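Homoserine dehydrogenase (Staphylococcus aureus M1064, PDB 4PG7) catalyses the NAD(P)-dependent interconversion of L-aspartate semialdehyde and L-homoserine by hydride transfer, a step of the aspartic acid pathway. Local coordinates at residues A[184-189]-A[249-254]; A[262-267]-A[285-290]. All coordinates share one frame; numbering follows the deposited sequence.

In the fold
Contact 1 sets helix 180-192 against the turn entering helix 253-262, and contact 2 joins strand 264-275, which follows that helix directly, to strand 278-289. Their centres lie about 12 Å apart and they touch. V251 is one bridge: its CG2 is 3.8 Å from P285 CB, while its CG1, which faces L186, lies 4.3 Å from I266 CG2. L186 is the other, with CD1 3.8 Å from K267 CA. The bound lysine sits beside contact 1, where G250 and T252 supply two of its five pocket residues. R246, D438 and K439 complete the pocket; P285 of contact 2 packs on R246, and strand 436-444, which carries D438 and K439, runs parallel to strand 278-289.

Contact 1: A[184-189]-A[249-254]; sequences FILSKM and SGVTLT. With LYS (lysine), chain K.
L186 and M189, on one side of helix 180-192, face V251, the T252 backbone and L253 where the loop runs into helix 253-262, with T252 as its N-cap. Just upstream, G250 belongs to the bound-lysine pocket; its carbonyl is modelled too close to the ligand for that spacing to be trusted. V251 then turns toward the helix. Its CG1 lies anti to the backbone N (chi1 177°), meeting L186 CD2 at 3.9 Å, and the L186 and V251 side chains meet roughly perpendicular. V251 O receives the tip of M189: the thioether chain runs straight until a bend at chi3 (68°) brings CE to 3.4 Å from that oxygen. The same methyl lies 3.8 Å from T252 C, so it rests on the backbone between the two residues. The CB of T252 is directed away from helix 180-192, and its CG2 lies 3.7 Å from N of the bound lysine. Its OG1 caps a backbone N in the first turn of the helix, while its own N donates to D255 OD2, consistent with a capping box. No hydrogen bond crosses between the segments. L253 finishes the interface, its CD1 methyl 3.4 Å from M189 O.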
loop_
_atom_site.group_PDB
_atom_site.type_symbol
_atom_site.label_atom_id
_atom_site.label_comp_id
_atom_site.label_asym_id
_atom_site.label_seq_id
_atom_site.Cartn_x
_atom_site.Cartn_y
_atom_site.Cartn_z
ATOM N N PHE A 184 9.938 15.384 -6.342
ATOM C CA PHE A 184 9.674 16.060 -7.627
ATOM C C PHE A 184 10.952 16.670 -8.190
ATOM O O PHE A 184 11.274 16.514 -9.370
ATOM C CB PHE A 184 8.601 17.136 -7.477
ATOM C CG PHE A 184 8.271 17.845 -8.774
ATOM C CD1 PHE A 184 7.254 17.390 -9.597
ATOM C CD2 PHE A 184 9.005 18.943 -9.187
ATOM C CE1 PHE A 184 6.966 18.030 -10.826
ATOM C CE2 PHE A 184 8.735 19.585 -10.393
ATOM C CZ PHE A 184 7.719 19.115 -11.219
ATOM N N ILE A 185 11.698 17.359 -7.330
ATOM C CA ILE A 185 12.920 18.022 -7.761
ATOM C C ILE A 185 13.936 17.013 -8.257
ATOM O O ILE A 185 14.554 17.204 -9.323
ATOM C CB ILE A 185 13.489 18.888 -6.611
ATOM C CG1 ILE A 185 12.586 20.100 -6.406
ATOM C CG2 ILE A 185 14.911 19.335 -6.908
ATOM C CD1 ILE A 185 12.771 20.829 -5.091
ATOM N N LEU A 186 14.135 15.926 -7.492
ATOM C CA LEU A 186 15.095 14.899 -7.921
ATOM C C LEU A 186 14.688 14.236 -9.254
ATOM O O LEU A 186 15.540 13.942 -10.086
ATOM C CB LEU A 186 15.319 13.866 -6.829
ATOM C CG LEU A 186 16.048 14.364 -5.573
ATOM C CD1 LEU A 186 16.079 13.282 -4.514
ATOM C CD2 LEU A 186 17.446 14.803 -5.903
ATOM N N SER A 187 13.394 13.994 -9.437
ATOM C CA SER A 187 12.881 13.447 -10.700
ATOM C C SER A 187 13.152 14.391 -11.870
ATOM O O SER A 187 13.558 13.967 -12.935
ATOM C CB SER A 187 11.381 13.161 -10.599
ATOM O OG SER A 187 11.143 12.110 -9.676
ATOM N N LYS A 188 12.927 15.678 -11.646
ATOM C CA LYS A 188 13.178 16.686 -12.674
ATOM C C LYS A 188 14.656 16.736 -13.066
ATOM O O LYS A 188 14.985 16.733 -14.252
ATOM C CB LYS A 188 12.720 18.042 -12.157
ATOM C CG LYS A 188 12.836 19.176 -13.165
ATOM C CD LYS A 188 11.789 19.099 -14.265
ATOM C CE LYS A 188 10.392 19.427 -13.762
ATOM N NZ LYS A 188 9.466 19.628 -14.904
ATOM N N MET A 189 15.538 16.771 -12.067
ATOM C CA MET A 189 16.971 16.780 -12.315
ATOM C C MET A 189 17.339 15.578 -13.140
ATOM O O MET A 189 18.072 15.673 -14.131
ATOM C CB MET A 189 17.758 16.764 -11.005
ATOM C CG MET A 189 17.655 18.028 -10.183
ATOM S SD MET A 189 18.468 17.909 -8.578
ATOM C CE MET A 189 20.170 17.824 -9.110
ATOM N N SER A 249 19.713 19.769 -1.204
ATOM C CA SER A 249 20.259 20.958 -1.878
ATOM C C SER A 249 21.697 20.767 -2.363
ATOM O O SER A 249 22.150 21.466 -3.280
ATOM C CB SER A 249 20.138 22.208 -0.995
ATOM O OG SER A 249 21.067 22.174 0.069
ATOM N N GLY A 250 22.394 19.797 -1.790
ATOM C CA GLY A 250 23.752 19.440 -2.231
ATOM C C GLY A 250 23.847 18.327 -3.279
ATOM O O GLY A 250 24.933 18.018 -3.758
ATOM N N VAL A 251 22.708 17.729 -3.668
ATOM C CA VAL A 251 22.712 16.721 -4.730
ATOM C C VAL A 251 22.915 17.414 -6.081
ATOM O O VAL A 251 22.205 18.360 -6.404
ATOM C CB VAL A 251 21.387 15.907 -4.747
ATOM C CG1 VAL A 251 21.366 14.908 -5.891
ATOM C CG2 VAL A 251 21.199 15.177 -3.427
ATOM N N THR A 252 23.849 16.924 -6.890
ATOM C CA THR A 252 24.121 17.519 -8.181
ATOM C C THR A 252 23.765 16.569 -9.303
ATOM O O THR A 252 23.644 15.360 -9.099
ATOM C CB THR A 252 25.623 17.865 -8.366
ATOM O OG1 THR A 252 26.396 16.658 -8.327
ATOM C CG2 THR A 252 26.124 18.842 -7.276
ATOM N N LEU A 253 23.683 17.116 -10.508
ATOM C CA LEU A 253 23.438 16.327 -11.687
ATOM C C LEU A 253 24.541 15.297 -11.897
ATOM O O LEU A 253 24.277 14.171 -12.332
ATOM C CB LEU A 253 23.262 17.267 -12.881
ATOM C CG LEU A 253 22.762 16.662 -14.173
ATOM C CD1 LEU A 253 21.440 15.953 -13.965
ATOM C CD2 LEU A 253 22.664 17.771 -15.229
ATOM N N THR A 254 25.768 15.647 -11.527
ATOM C CA THR A 254 26.852 14.699 -11.572
ATOM C C THR A 254 26.578 13.499 -10.653
ATOM O O THR A 254 26.842 12.362 -11.034
ATOM C CB THR A 254 28.180 15.384 -11.219
ATOM O OG1 THR A 254 28.382 16.481 -12.123
ATOM C CG2 THR A 254 29.324 14.439 -11.333
HETATM N N LYS K . 28.346 20.279 -4.663
HETATM C CA LYS K . 28.391 20.133 -3.169
HETATM C C LYS K . 29.735 19.610 -2.670
HETATM O O LYS K . 29.809 18.963 -1.609
HETATM C CB LYS K . 27.274 19.202 -2.693
HETATM C CG LYS K . 27.013 19.265 -1.202
HETATM C CD LYS K . 27.005 17.891 -0.553
HETATM C CE LYS K . 26.884 18.040 0.947
HETATM N NZ LYS K . 26.880 16.740 1.669
HETATM O OXT LYS K . 30.768 19.849 -3.314
#

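Contact 2: A[262-267]-A[285-290]; sequences LGYKIK and PTLIDK
The Y264 side chain lies athwart that of L287, with Y264 CB 3.8 Å from L287 CB and Y264 CG 3.9 Å from L287 CD2. Y264 CG stands beside its own backbone N (chi1 -60°), which carries the ring along the partner strand: I288 C lies at the ring edge, and D289 N approaches obliquely, 3.3 Å from Y264 CD1. L287 divides its branches, giving CD2 to the tyrosine and CD1 to I266 CG1 at 4.0 Å. The I266 and L287 side chains run alongside each other on one face, and both pack on A259 of helix 253-262. This is the antiparallel hairpin of strands 264-275 and 278-289, in which K265 with I288 and K267 with T286 are the hydrogen-bonded pairs; I288 N reaches K265 O at 2.8 Å, with an N-H...O angle of 165°. On the face bearing K265, K267 and I288, a bend at chi2 (-74°) swings the K267 chain off the partner strand after CG has met I288 CG1 at 4.0 Å. K265 NZ and K267 NZ both form salt bridges with E298 OE2, and K267 NZ also hydrogen-bonds to V297 O. At the hairpin's open end, G263 closes helix 253-262 in a Schellman motif and accepts K290 N at its carbonyl O, 3.1 Å away. K290 runs extended alongside that peptide, CG 3.4 Å from G263 O, and its NZ pairs with D260 OD1.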
loop_
_atom_site.group_PDB
_atom_site.type_symbol
_atom_site.label_atom_id
_atom_site.label_comp_id
_atom_site.label_asym_id
_atom_site.label_seq_id
_atom_site.Cartn_x
_atom_site.Cartn_y
_atom_site.Cartn_z
ATOM N N LEU A 262 26.192 3.592 -12.488
ATOM C CA LEU A 262 26.380 2.470 -11.555
ATOM C C LEU A 262 25.142 1.587 -11.310
ATOM O O LEU A 262 25.241 0.559 -10.623
ATOM C CB LEU A 262 26.870 3.005 -10.217
ATOM C CG LEU A 262 28.280 3.612 -10.269
ATOM C CD1 LEU A 262 28.464 4.536 -9.088
ATOM C CD2 LEU A 262 29.319 2.512 -10.268
ATOM N N GLY A 263 23.987 2.000 -11.812
ATOM C CA GLY A 263 22.746 1.234 -11.675
ATOM C C GLY A 263 21.770 1.720 -10.614
ATOM O O GLY A 263 20.935 0.946 -10.160
ATOM N N TYR A 264 21.867 2.990 -10.215
ATOM C CA TYR A 264 21.096 3.539 -9.102
ATOM C C TYR A 264 20.417 4.858 -9.455
ATOM O O TYR A 264 20.921 5.616 -10.281
ATOM C CB TYR A 264 22.000 3.819 -7.894
ATOM C CG TYR A 264 22.708 2.606 -7.360
ATOM C CD1 TYR A 264 22.119 1.809 -6.360
ATOM C CD2 TYR A 264 23.936 2.211 -7.889
ATOM C CE1 TYR A 264 22.766 0.665 -5.892
ATOM C CE2 TYR A 264 24.605 1.084 -7.421
ATOM C CZ TYR A 264 24.012 0.302 -6.431
ATOM O OH TYR A 264 24.674 -0.809 -5.969
ATOM N N LYS A 265 19.285 5.115 -8.800
ATOM C CA LYS A 265 18.665 6.420 -8.758
ATOM C C LYS A 265 19.014 7.068 -7.428
ATOM O O LYS A 265 19.430 6.385 -6.495
ATOM C CB LYS A 265 17.153 6.276 -8.850
ATOM C CG LYS A 265 16.694 5.806 -10.217
ATOM C CD LYS A 265 15.221 6.060 -10.368
ATOM C CE LYS A 265 14.764 5.908 -11.795
ATOM N NZ LYS A 265 13.298 5.673 -11.800
ATOM N N ILE A 266 18.813 8.367 -7.319
ATOM C CA ILE A 266 18.967 9.053 -6.038
ATOM C C ILE A 266 17.590 9.503 -5.553
ATOM O O ILE A 266 16.851 10.126 -6.302
ATOM C CB ILE A 266 19.946 10.231 -6.165
ATOM C CG1 ILE A 266 21.325 9.710 -6.571
ATOM C CG2 ILE A 266 20.070 10.979 -4.835
ATOM C CD1 ILE A 266 22.438 10.723 -6.562
ATOM N N LYS A 267 17.251 9.185 -4.315
ATOM C CA LYS A 267 15.998 9.616 -3.689
ATOM C C LYS A 267 16.339 10.182 -2.330
ATOM O O LYS A 267 17.354 9.796 -1.728
ATOM C CB LYS A 267 15.014 8.432 -3.498
ATOM C CG LYS A 267 14.732 7.620 -4.765
ATOM C CD LYS A 267 13.822 8.363 -5.720
ATOM C CE LYS A 267 13.532 7.528 -6.950
ATOM N NZ LYS A 267 12.611 8.243 -7.860
ATOM N N PRO A 285 19.802 11.946 1.218
ATOM C CA PRO A 285 19.982 11.458 -0.153
ATOM C C PRO A 285 20.640 10.087 -0.162
ATOM O O PRO A 285 21.628 9.870 0.539
ATOM C CB PRO A 285 20.899 12.511 -0.787
ATOM C CG PRO A 285 20.726 13.727 0.040
ATOM C CD PRO A 285 20.438 13.259 1.430
ATOM N N THR A 286 20.039 9.168 -0.902
ATOM C CA THR A 286 20.332 7.749 -0.846
ATOM C C THR A 286 20.288 7.187 -2.255
ATOM O O THR A 286 19.373 7.497 -3.023
ATOM C CB THR A 286 19.271 7.052 0.032
ATOM O OG1 THR A 286 19.314 7.609 1.343
ATOM C CG2 THR A 286 19.480 5.581 0.116
ATOM N N LEU A 287 21.282 6.393 -2.636
ATOM C CA LEU A 287 21.235 5.715 -3.920
ATOM C C LEU A 287 20.369 4.487 -3.725
ATOM O O LEU A 287 20.515 3.767 -2.724
ATOM C CB LEU A 287 22.598 5.307 -4.420
ATOM C CG LEU A 287 23.402 6.331 -5.214
ATOM C CD1 LEU A 287 23.763 7.515 -4.329
ATOM C CD2 LEU A 287 24.632 5.662 -5.779
ATOM N N ILE A 288 19.454 4.274 -4.662
ATOM C CA ILE A 288 18.528 3.165 -4.631
ATOM C C ILE A 288 18.703 2.392 -5.919
ATOM O O ILE A 288 18.616 2.957 -7.017
ATOM C CB ILE A 288 17.044 3.639 -4.609
ATOM C CG1 ILE A 288 16.766 4.514 -3.398
ATOM C CG2 ILE A 288 16.095 2.429 -4.589
ATOM C CD1 ILE A 288 16.843 3.753 -2.082
ATOM N N ASP A 289 18.914 1.099 -5.790
ATOM C CA ASP A 289 19.042 0.229 -6.939
ATOM C C ASP A 289 17.832 0.405 -7.835
ATOM O O ASP A 289 16.700 0.375 -7.356
ATOM C CB ASP A 289 19.180 -1.225 -6.499
ATOM C CG ASP A 289 19.447 -2.166 -7.672
ATOM O OD1 ASP A 289 20.566 -2.642 -7.813
ATOM O OD2 ASP A 289 18.555 -2.418 -8.466
ATOM N N LYS A 290 18.083 0.549 -9.132
ATOM C CA LYS A 290 17.017 0.787 -10.109
ATOM C C LYS A 290 15.938 -0.271 -10.151
ATOM O O LYS A 290 14.846 0.004 -10.601
ATOM C CB LYS A 290 17.592 0.908 -11.517
ATOM C CG LYS A 290 18.268 2.225 -11.808
ATOM C CD LYS A 290 18.877 2.146 -13.209
ATOM C CE LYS A 290 19.573 3.435 -13.603
ATOM N NZ LYS A 290 20.355 3.237 -14.859
#